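Local coordinates for ATP phosphoribosyltransferase (Methanobacterium thermoautotrophicum, PDB 2VD3), which probably sets the pace of histidine biosynthesis as its first enzyme, condensing ATP with 5-phosphoribose 1-diphosphate in a magnesium-dependent reaction, and is inhibited by histidine, at residues I57-F60 with V61-A65; V264-L267 with I268-K272; S16-A19 with I20-L23; I199-E202 with L203-G206. All blocks are in the same frame, centred on the assembly; numbering follows the deposited sequence.

Contact 1 (I57-F60 with V61-A65)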
loop_
_atom_site.group_PDB
_atom_site.type_symbol
_atom_site.label_atom_id
_atom_site.label_comp_id
_atom_site.label_asym_id
_atom_site.label_seq_id
_atom_site.Cartn_x
_atom_site.Cartn_y
_atom_site.Cartn_z
ATOM N N ILE A 57 5.455 -17.504 17.003
ATOM C CA ILE A 57 6.469 -18.541 16.812
ATOM C C ILE A 57 6.899 -19.290 18.101
ATOM O O ILE A 57 7.054 -20.508 18.076
ATOM C CB ILE A 57 7.676 -18.006 16.012
ATOM C CG1 ILE A 57 7.210 -17.581 14.606
ATOM C CG2 ILE A 57 8.775 -19.051 15.948
ATOM C CD1 ILE A 57 8.304 -17.112 13.647
ATOM N N PRO A 58 7.107 -18.580 19.224
ATOM C CA PRO A 58 7.403 -19.356 20.429
ATOM C C PRO A 58 6.375 -20.475 20.708
ATOM O O PRO A 58 6.765 -21.626 20.895
ATOM C CB PRO A 58 7.394 -18.293 21.528
ATOM C CG PRO A 58 7.826 -17.076 20.837
ATOM C CD PRO A 58 7.156 -17.131 19.493
ATOM N N GLU A 59 5.083 -20.142 20.694
ATOM C CA GLU A 59 4.016 -21.124 20.906
ATOM C C GLU A 59 3.923 -22.227 19.839
ATOM O O GLU A 59 3.787 -23.400 20.191
ATOM C CB GLU A 59 2.659 -20.431 21.088
ATOM C CG GLU A 59 2.516 -19.728 22.445
ATOM C CD GLU A 59 2.646 -20.678 23.627
ATOM O OE1 GLU A 59 1.618 -21.232 24.059
ATOM O OE2 GLU A 59 3.770 -20.864 24.138
ATOM N N PHE A 60 4.002 -21.859 18.555
ATOM C CA PHE A 60 3.985 -22.855 17.482
ATOM C C PHE A 60 5.086 -23.891 17.674
ATOM O O PHE A 60 4.885 -25.094 17.412
ATOM C CB PHE A 60 4.129 -22.218 16.090
ATOM C CG PHE A 60 2.947 -21.381 15.659
ATOM C CD1 PHE A 60 1.712 -21.481 16.304
ATOM C CD2 PHE A 60 3.069 -20.497 14.576
ATOM C CE1 PHE A 60 0.623 -20.700 15.880
ATOM C CE2 PHE A 60 1.990 -19.729 14.149
ATOM C CZ PHE A 60 0.768 -19.826 14.800
ATOM N N VAL A 61 6.245 -23.423 18.126
ATOM C CA VAL A 61 7.379 -24.298 18.375
ATOM C C VAL A 61 7.208 -25.072 19.678
ATOM O O VAL A 61 7.544 -26.253 19.745
ATOM C CB VAL A 61 8.723 -23.513 18.340
ATOM C CG1 VAL A 61 9.907 -24.411 18.706
ATOM C CG2 VAL A 61 8.936 -22.876 16.953
ATOM N N ALA A 62 6.665 -24.428 20.707
ATOM C CA ALA A 62 6.446 -25.103 21.995
ATOM C C ALA A 62 5.468 -26.269 21.842
ATOM O O ALA A 62 5.648 -27.321 22.449
ATOM C CB ALA A 62 5.947 -24.117 23.052
ATOM N N ASP A 63 4.457 -26.066 20.998
ATOM C CA ASP A 63 3.364 -27.014 20.838
ATOM C C ASP A 63 3.646 -28.102 19.817
ATOM O O ASP A 63 3.075 -29.180 19.886
ATOM C CB ASP A 63 2.069 -26.278 20.494
ATOM C CG ASP A 63 1.485 -25.542 21.693
ATOM O OD1 ASP A 63 1.553 -26.084 22.837
ATOM O OD2 ASP A 63 0.955 -24.421 21.494
ATOM N N GLY A 64 4.531 -27.815 18.875
ATOM C CA GLY A 64 4.934 -28.795 17.890
ATOM C C GLY A 64 4.294 -28.584 16.536
ATOM O O GLY A 64 4.392 -29.448 15.665
ATOM N N ALA A 65 3.632 -27.442 16.351
ATOM C CA ALA A 65 3.122 -27.054 15.036
ATOM C C ALA A 65 4.286 -26.766 14.091
ATOM O O ALA A 65 4.159 -26.912 12.873
ATOM C CB ALA A 65 2.224 -25.846 15.150
#

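Contact 2 (V264-L267 with I268-K272)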
loop_
_atom_site.group_PDB
_atom_site.type_symbol
_atom_site.label_atom_id
_atom_site.label_comp_id
_atom_site.label_asym_id
_atom_site.label_seq_id
_atom_site.Cartn_x
_atom_site.Cartn_y
_atom_site.Cartn_z
ATOM N N VAL A 264 40.665 -5.376 8.127
ATOM C CA VAL A 264 40.929 -5.131 6.693
ATOM C C VAL A 264 41.507 -3.747 6.317
ATOM O O VAL A 264 42.426 -3.676 5.505
ATOM C CB VAL A 264 39.743 -5.551 5.744
ATOM C CG1 VAL A 264 38.902 -6.633 6.378
ATOM C CG2 VAL A 264 38.866 -4.376 5.356
ATOM N N PHE A 265 40.999 -2.665 6.901
ATOM C CA PHE A 265 41.512 -1.326 6.567
ATOM C C PHE A 265 42.974 -1.115 6.968
ATOM O O PHE A 265 43.777 -0.646 6.155
ATOM C CB PHE A 265 40.643 -0.196 7.137
ATOM C CG PHE A 265 41.129 1.188 6.756
ATOM C CD1 PHE A 265 41.049 1.635 5.433
ATOM C CD2 PHE A 265 41.674 2.042 7.717
ATOM C CE1 PHE A 265 41.500 2.914 5.079
ATOM C CE2 PHE A 265 42.125 3.325 7.368
ATOM C CZ PHE A 265 42.035 3.758 6.046
ATOM N N ASN A 266 43.315 -1.451 8.211
ATOM C CA ASN A 266 44.706 -1.370 8.652
ATOM C C ASN A 266 45.597 -2.334 7.853
ATOM O O ASN A 266 46.737 -2.000 7.515
ATOM C CB ASN A 266 44.835 -1.556 10.181
ATOM C CG ASN A 266 45.244 -2.968 10.583
ATOM O OD1 ASN A 266 46.414 -3.345 10.478
ATOM N ND2 ASN A 266 44.284 -3.747 11.067
ATOM N N LEU A 267 45.058 -3.516 7.546
ATOM C CA LEU A 267 45.757 -4.505 6.734
ATOM C C LEU A 267 46.074 -3.973 5.336
ATOM O O LEU A 267 47.206 -4.080 4.892
ATOM C CB LEU A 267 44.969 -5.816 6.651
ATOM C CG LEU A 267 45.631 -6.973 5.887
ATOM C CD1 LEU A 267 46.890 -7.496 6.596
ATOM C CD2 LEU A 267 44.656 -8.123 5.584
ATOM N N ILE A 268 45.087 -3.384 4.664
ATOM C CA ILE A 268 45.266 -2.829 3.312
ATOM C C ILE A 268 46.451 -1.864 3.250
ATOM O O ILE A 268 47.334 -2.024 2.408
ATOM C CB ILE A 268 43.958 -2.157 2.771
ATOM C CG1 ILE A 268 42.876 -3.210 2.498
ATOM C CG2 ILE A 268 44.228 -1.350 1.496
ATOM C CD1 ILE A 268 41.445 -2.682 2.620
ATOM N N ASN A 269 46.480 -0.888 4.159
ATOM C CA ASN A 269 47.579 0.083 4.237
ATOM C C ASN A 269 48.923 -0.580 4.557
ATOM O O ASN A 269 49.952 -0.225 3.980
ATOM C CB ASN A 269 47.275 1.180 5.264
ATOM C CG ASN A 269 45.846 1.691 5.178
ATOM O OD1 ASN A 269 45.156 1.480 4.186
ATOM N ND2 ASN A 269 45.395 2.369 6.229
ATOM N N ARG A 270 48.895 -1.542 5.476
ATOM C CA ARG A 270 50.068 -2.345 5.818
ATOM C C ARG A 270 50.539 -3.245 4.666
ATOM O O ARG A 270 51.741 -3.439 4.469
ATOM C CB ARG A 270 49.797 -3.161 7.088
ATOM C CG ARG A 270 50.342 -2.510 8.358
ATOM C CD ARG A 270 49.606 -2.970 9.618
ATOM N NE ARG A 270 48.763 -1.916 10.200
ATOM C CZ ARG A 270 49.015 -1.289 11.351
ATOM N NH1 ARG A 270 50.083 -1.604 12.078
ATOM N NH2 ARG A 270 48.192 -0.344 11.786
ATOM N N LEU A 271 49.593 -3.781 3.898
ATOM C CA LEU A 271 49.922 -4.594 2.720
ATOM C C LEU A 271 50.510 -3.766 1.574
ATOM O O LEU A 271 51.532 -4.151 1.000
ATOM C CB LEU A 271 48.709 -5.399 2.232
ATOM C CG LEU A 271 48.120 -6.489 3.135
ATOM C CD1 LEU A 271 46.784 -6.994 2.574
ATOM C CD2 LEU A 271 49.104 -7.638 3.374
ATOM N N LYS A 272 49.868 -2.640 1.255
ATOM C CA LYS A 272 50.321 -1.741 0.183
ATOM C C LYS A 272 51.740 -1.209 0.412
ATOM O O LYS A 272 52.543 -1.144 -0.520
ATOM C CB LYS A 272 49.349 -0.567 0.007
ATOM C CG LYS A 272 47.977 -0.942 -0.561
ATOM C CD LYS A 272 48.030 -1.388 -2.015
ATOM C CE LYS A 272 48.328 -0.232 -2.961
ATOM N NZ LYS A 272 48.669 -0.745 -4.318
#

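Contact 3 (S16-A19 with I20-L23)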
loop_
_atom_site.group_PDB
_atom_site.type_symbol
_atom_site.label_atom_id
_atom_site.label_comp_id
_atom_site.label_asym_id
_atom_site.label_seq_id
_atom_site.Cartn_x
_atom_site.Cartn_y
_atom_site.Cartn_z
ATOM N N SER A 16 12.105 -10.804 9.500
ATOM C CA SER A 16 11.679 -11.666 8.391
ATOM C C SER A 16 12.725 -11.883 7.294
ATOM O O SER A 16 13.216 -12.999 7.131
ATOM C CB SER A 16 10.362 -11.171 7.796
ATOM O OG SER A 16 9.813 -12.154 6.941
ATOM N N GLU A 17 13.058 -10.818 6.561
ATOM C CA GLU A 17 14.019 -10.873 5.453
ATOM C C GLU A 17 15.408 -11.449 5.795
ATOM O O GLU A 17 15.915 -12.288 5.048
ATOM C CB GLU A 17 14.160 -9.501 4.772
ATOM C CG GLU A 17 13.264 -9.297 3.557
ATOM C CD GLU A 17 13.308 -7.867 3.035
ATOM O OE1 GLU A 17 13.382 -6.932 3.866
ATOM O OE2 GLU A 17 13.261 -7.670 1.797
ATOM N N PRO A 18 16.033 -11.000 6.905
ATOM C CA PRO A 18 17.331 -11.591 7.254
ATOM C C PRO A 18 17.274 -13.102 7.546
ATOM O O PRO A 18 18.243 -13.817 7.261
ATOM C CB PRO A 18 17.753 -10.815 8.509
ATOM C CG PRO A 18 16.928 -9.593 8.515
ATOM C CD PRO A 18 15.642 -9.946 7.858
ATOM N N ALA A 19 16.159 -13.565 8.112
ATOM C CA ALA A 19 15.913 -14.993 8.348
ATOM C C ALA A 19 15.832 -15.767 7.025
ATOM O O ALA A 19 16.383 -16.857 6.897
ATOM C CB ALA A 19 14.642 -15.192 9.163
ATOM N N ILE A 20 15.168 -15.179 6.037
ATOM C CA ILE A 20 15.093 -15.764 4.708
ATOM C C ILE A 20 16.486 -15.803 4.062
ATOM O O ILE A 20 16.885 -16.841 3.505
ATOM C CB ILE A 20 14.018 -15.056 3.843
ATOM C CG1 ILE A 20 12.623 -15.426 4.367
ATOM C CG2 ILE A 20 14.151 -15.419 2.371
ATOM C CD1 ILE A 20 11.480 -14.520 3.868
ATOM N N ARG A 21 17.235 -14.696 4.180
ATOM C CA ARG A 21 18.617 -14.609 3.656
ATOM C C ARG A 21 19.586 -15.599 4.308
ATOM O O ARG A 21 20.438 -16.178 3.635
ATOM C CB ARG A 21 19.174 -13.193 3.787
ATOM C CG ARG A 21 18.939 -12.304 2.580
ATOM C CD ARG A 21 19.564 -10.918 2.782
ATOM N NE ARG A 21 19.001 -10.226 3.946
ATOM C CZ ARG A 21 18.062 -9.278 3.892
ATOM N NH1 ARG A 21 17.569 -8.876 2.720
ATOM N NH2 ARG A 21 17.623 -8.717 5.015
ATOM N N LEU A 22 19.446 -15.787 5.618
ATOM C CA LEU A 22 20.281 -16.725 6.368
ATOM C C LEU A 22 20.069 -18.178 5.915
ATOM O O LEU A 22 21.036 -18.897 5.659
ATOM C CB LEU A 22 20.030 -16.566 7.864
ATOM C CG LEU A 22 20.339 -17.697 8.839
ATOM C CD1 LEU A 22 21.826 -17.910 8.993
ATOM C CD2 LEU A 22 19.697 -17.371 10.191
ATOM N N LEU A 23 18.809 -18.593 5.802
ATOM C CA LEU A 23 18.482 -19.921 5.279
ATOM C C LEU A 23 19.038 -20.122 3.857
ATOM O O LEU A 23 19.622 -21.164 3.550
ATOM C CB LEU A 23 16.964 -20.160 5.318
ATOM C CG LEU A 23 16.324 -20.307 6.710
ATOM C CD1 LEU A 23 14.797 -20.278 6.630
ATOM C CD2 LEU A 23 16.790 -21.572 7.414
#

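Contact 4 (I199-E202 with L203-G206)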
loop_
_atom_site.group_PDB
_atom_site.type_symbol
_atom_site.label_atom_id
_atom_site.label_comp_id
_atom_site.label_asym_id
_atom_site.label_seq_id
_atom_site.Cartn_x
_atom_site.Cartn_y
_atom_site.Cartn_z
ATOM N N ILE A 199 18.580 -34.386 10.759
ATOM C CA ILE A 199 18.196 -33.252 9.927
ATOM C C ILE A 199 18.246 -31.917 10.674
ATOM O O ILE A 199 18.552 -30.879 10.078
ATOM C CB ILE A 199 16.791 -33.469 9.285
ATOM C CG1 ILE A 199 16.471 -32.375 8.265
ATOM C CG2 ILE A 199 15.692 -33.564 10.344
ATOM C CD1 ILE A 199 17.431 -32.315 7.109
ATOM N N ILE A 200 17.957 -31.937 11.974
ATOM C CA ILE A 200 17.960 -30.688 12.738
ATOM C C ILE A 200 19.386 -30.180 12.860
ATOM O O ILE A 200 19.658 -29.017 12.553
ATOM C CB ILE A 200 17.241 -30.809 14.116
ATOM C CG1 ILE A 200 15.724 -30.900 13.907
ATOM C CG2 ILE A 200 17.597 -29.633 15.025
ATOM C CD1 ILE A 200 14.904 -30.907 15.174
ATOM N N GLU A 201 20.297 -31.059 13.277
ATOM C CA GLU A 201 21.718 -30.705 13.360
ATOM C C GLU A 201 22.301 -30.360 11.988
ATOM O O GLU A 201 23.256 -29.585 11.895
ATOM C CB GLU A 201 22.535 -31.817 14.022
ATOM C CG GLU A 201 22.274 -31.995 15.529
ATOM C CD GLU A 201 22.671 -30.783 16.371
ATOM O OE1 GLU A 201 21.940 -30.468 17.333
ATOM O OE2 GLU A 201 23.708 -30.152 16.080
ATOM N N GLU A 202 21.727 -30.928 10.929
ATOM C CA GLU A 202 22.148 -30.600 9.575
ATOM C C GLU A 202 21.845 -29.127 9.250
ATOM O O GLU A 202 22.718 -28.395 8.778
ATOM C CB GLU A 202 21.507 -31.543 8.554
ATOM C CG GLU A 202 21.977 -31.297 7.128
ATOM C CD GLU A 202 21.324 -32.208 6.114
ATOM O OE1 GLU A 202 20.862 -33.307 6.498
ATOM O OE2 GLU A 202 21.285 -31.828 4.920
ATOM N N LEU A 203 20.613 -28.702 9.516
ATOM C CA LEU A 203 20.231 -27.308 9.354
ATOM C C LEU A 203 21.012 -26.410 10.321
ATOM O O LEU A 203 21.450 -25.312 9.946
ATOM C CB LEU A 203 18.711 -27.131 9.527
ATOM C CG LEU A 203 18.121 -25.725 9.345
ATOM C CD1 LEU A 203 18.456 -25.109 7.974
ATOM C CD2 LEU A 203 16.621 -25.746 9.547
ATOM N N ARG A 204 21.201 -26.894 11.549
ATOM C CA ARG A 204 21.944 -26.158 12.568
ATOM C C ARG A 204 23.395 -25.920 12.151
ATOM O O ARG A 204 23.914 -24.825 12.338
ATOM C CB ARG A 204 21.890 -26.902 13.897
ATOM C CG ARG A 204 22.264 -26.093 15.114
ATOM C CD ARG A 204 22.172 -26.987 16.334
ATOM N NE ARG A 204 22.552 -26.318 17.573
ATOM C CZ ARG A 204 22.564 -26.908 18.769
ATOM N NH1 ARG A 204 22.917 -26.216 19.847
ATOM N NH2 ARG A 204 22.223 -28.189 18.895
ATOM N N THR A 205 24.048 -26.940 11.586
ATOM C CA THR A 205 25.410 -26.770 11.073
ATOM C C THR A 205 25.440 -25.733 9.947
ATOM O O THR A 205 26.329 -24.890 9.905
ATOM C CB THR A 205 26.032 -28.108 10.587
ATOM O OG1 THR A 205 25.833 -29.126 11.576
ATOM C CG2 THR A 205 27.531 -27.957 10.334
ATOM N N GLY A 206 24.450 -25.790 9.052
ATOM C CA GLY A 206 24.367 -24.875 7.907
ATOM C C GLY A 206 24.245 -23.441 8.366
ATOM O O GLY A 206 25.024 -22.574 7.956
#

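Contact 1 (I57-F60 with V61-A65)
Asp63 leans back over the carbonyl of Glu59, one turn earlier in helix 57-63. Its CB rests 3.4 Å from Glu59 O, and CG, standing beside the backbone N (chi1 -74°), stays close to the same oxygen. At the tip, OD2 comes to 3.3 Å from Glu59 O, two acceptors without a bond, and to 4.1 Å from Glu59 OE1. These like charges are probably eased by a bound magnesium about 4 Å from the Asp63 side chain and by Ser81, whose OG is hydrogen-bonded to Glu59 OE2. Val140 of a second subunit packs on both acids. Round the helix, Val61 CG2 meets Ile57 CG2 at 4.0 Å; Ile57 also packs on strands 5-10 and 47-52, and Val61 on Val83. The helix ends over Phe60 O, which takes Gly64 N at 3.1 Å from above its carbonyl plane and, more weakly, Ala65 N at 2.9 Å. Phe60 CB and Ala65 CB then meet at 4.2 Å. A glycine with positive phi just past the last turn, a weak bond from the following residue and an apolar contact across the end are the marks of a glycine-terminated helix C-cap, related to the Schellman motif.

Contact 2 (V264-L267 with I268-K272)
Leu267 and Leu271 mesh on the buried side of helix 264-272, with Leu271 CD1 pressed to 3.5 Å from Leu267 CG. One turn towards the N-terminus, Val264 and Ile268 lie side by side and point the same way, CG2 of the valine 4.1 Å from CD1 of the isoleucine. Leu234 and Met235 cover the two leucines, Val259 of strand 252-260 backs Val264 and Leu267, and Ile288 of a third subunit packs on Ile268. The backbone is tight here too, Leu271 N reaching Leu267 O at 2.6 Å.

The other side is looser. The amide of Asn269 stands nearly upright over one face of the Phe265 ring, the two planes 87° apart, and its ND2 lies 3.6 Å from CE2, offset toward the rim. Phe265 CG points anti to the backbone N (chi1 -178°), which carries the ring outward, where Thr205 of the third subunit packs on it. A serine in place of Phe265 would probably leave the Asn269 amide without its apolar base and open a gap against that Thr205. Asn269 N holds Phe265 O only weakly, at 3.4 Å. The exposed Arg270 bends back, and its NE gives Asn266 O a weak bond of 3.4 Å to add to the one from Arg270 N.

An amphipathic helix beside helix 228-234, both on one face of a four-stranded antiparallel sheet, is the ferredoxin-like arrangement of the GlnB-like C-terminal domain of long-form HisG.

Contact 3 (S16-A19 with I20-L23)
Arg21 folds back along helix 16-25 and lays its guanidinium over the backbone between Glu17 and Pro18. Glu17 O sits 3.7 Å above one face of the group, offset toward its rim. Arg21 NH2 touches Glu17 CB at 3.6 Å. It also lies 3.4 Å from Pro18 N, which has no hydrogen to share, so this is contact with the backbone and not a hydrogen bond. The bend at chi3 (-60°) turns the end of the chain back towards the N-terminus. The carboxylate of Glu17 is drawn out on an extended chain, and its OE2 stays 4.6 Å from Arg21 NH1, too far for a salt bridge.

Beneath this layer the helix supplies the frame. Arg21 N binds Glu17 O at 2.9 Å with a nearly straight N-H, and Leu22 N binds Pro18 O at 2.8 Å. Pro18 lies in the first turn, where its missing N-H costs the helix no bond. Leu23 CG rests 3.5 Å from Ala19 O.

Further out, helix 16-25 follows strand 5-10 and packs its apolar face between that strand and helix 197-212. Ser16 OG is hydrogen-bonded to Pro10 O, Val9 packs on Ala19 and Leu23, Tyr91 lies against Pro18 and Ala19, and Ile207 and Val210 receive Leu22.

The outer pair is therefore likely to be held by diffuse attraction and by contact of the guanidinium with the backbone, whereas firm anchoring comes from the apolar face and the serine.

Contact 4 (I199-E202 with L203-G206)
Glu201 and Arg204 form a salt bridge within one turn of helix 197-212. The two chains run side by side and point the same way, and Glu201 OE1 offers its syn lone pair to Arg204 NH2 at 2.8 Å, meeting the guanidinium at its edge, 12° out of plane. The carboxylate is turned 54° against that plane, so a single oxygen makes the bond, while OE2 lies 3.5 Å from the methylene CD of Arg204. Tyr193 OH is a second partner of OE1, and Glu87 pairs with Arg204 NE. Without the carboxylate, as with an alanine here, Arg204 NH2 and the Tyr193 hydroxyl would probably lose their shared acceptor, leaving Arg204 to Glu87 and a weak bond to Leu86 O.

Among the hydrogen bonds, Glu201 O is gripped twice. Thr205 N reaches it at 2.8 Å and Thr205 OG1 at 2.6 Å, from opposite faces of its plane; OG1 can do so because it stands beside its own backbone N (chi1 -48°). Glu202 turns elsewhere, its OE2 bonded to His44 NE2.

The apolar side carries Ile199, Ile200 and Leu203, all packed on Ile5 of strand 5-10, with Leu68 also meeting Ile200 and Leu203.

The arginine and the tyrosine at OE1 would probably favour the charged carboxylate of Glu201, while Glu201 O takes the hydroxyl proton of Thr205 back to the helix's own backbone.

Contacts 3 and 4 meet directly: Leu23 CD2 and Leu203 CD1 are 4.0 Å apart, joining helices 16-25 and 197-212, with centres 16 Å from each other. Contact 1 lies about 19 Å, centre to centre, from both and touches neither. Contact 2 belongs to the C-terminal domain, its centre about 36 Å from that of contact 4 and 48 Å from that of contact 1. Far apart within one chain, contacts 2 and 4 of different chains are brought together by the assembly. The ligands divide likewise: Leu271 of contact 2 has its side chain about 10 Å from a bound histidine, whereas contact 1 lies beside magnesium.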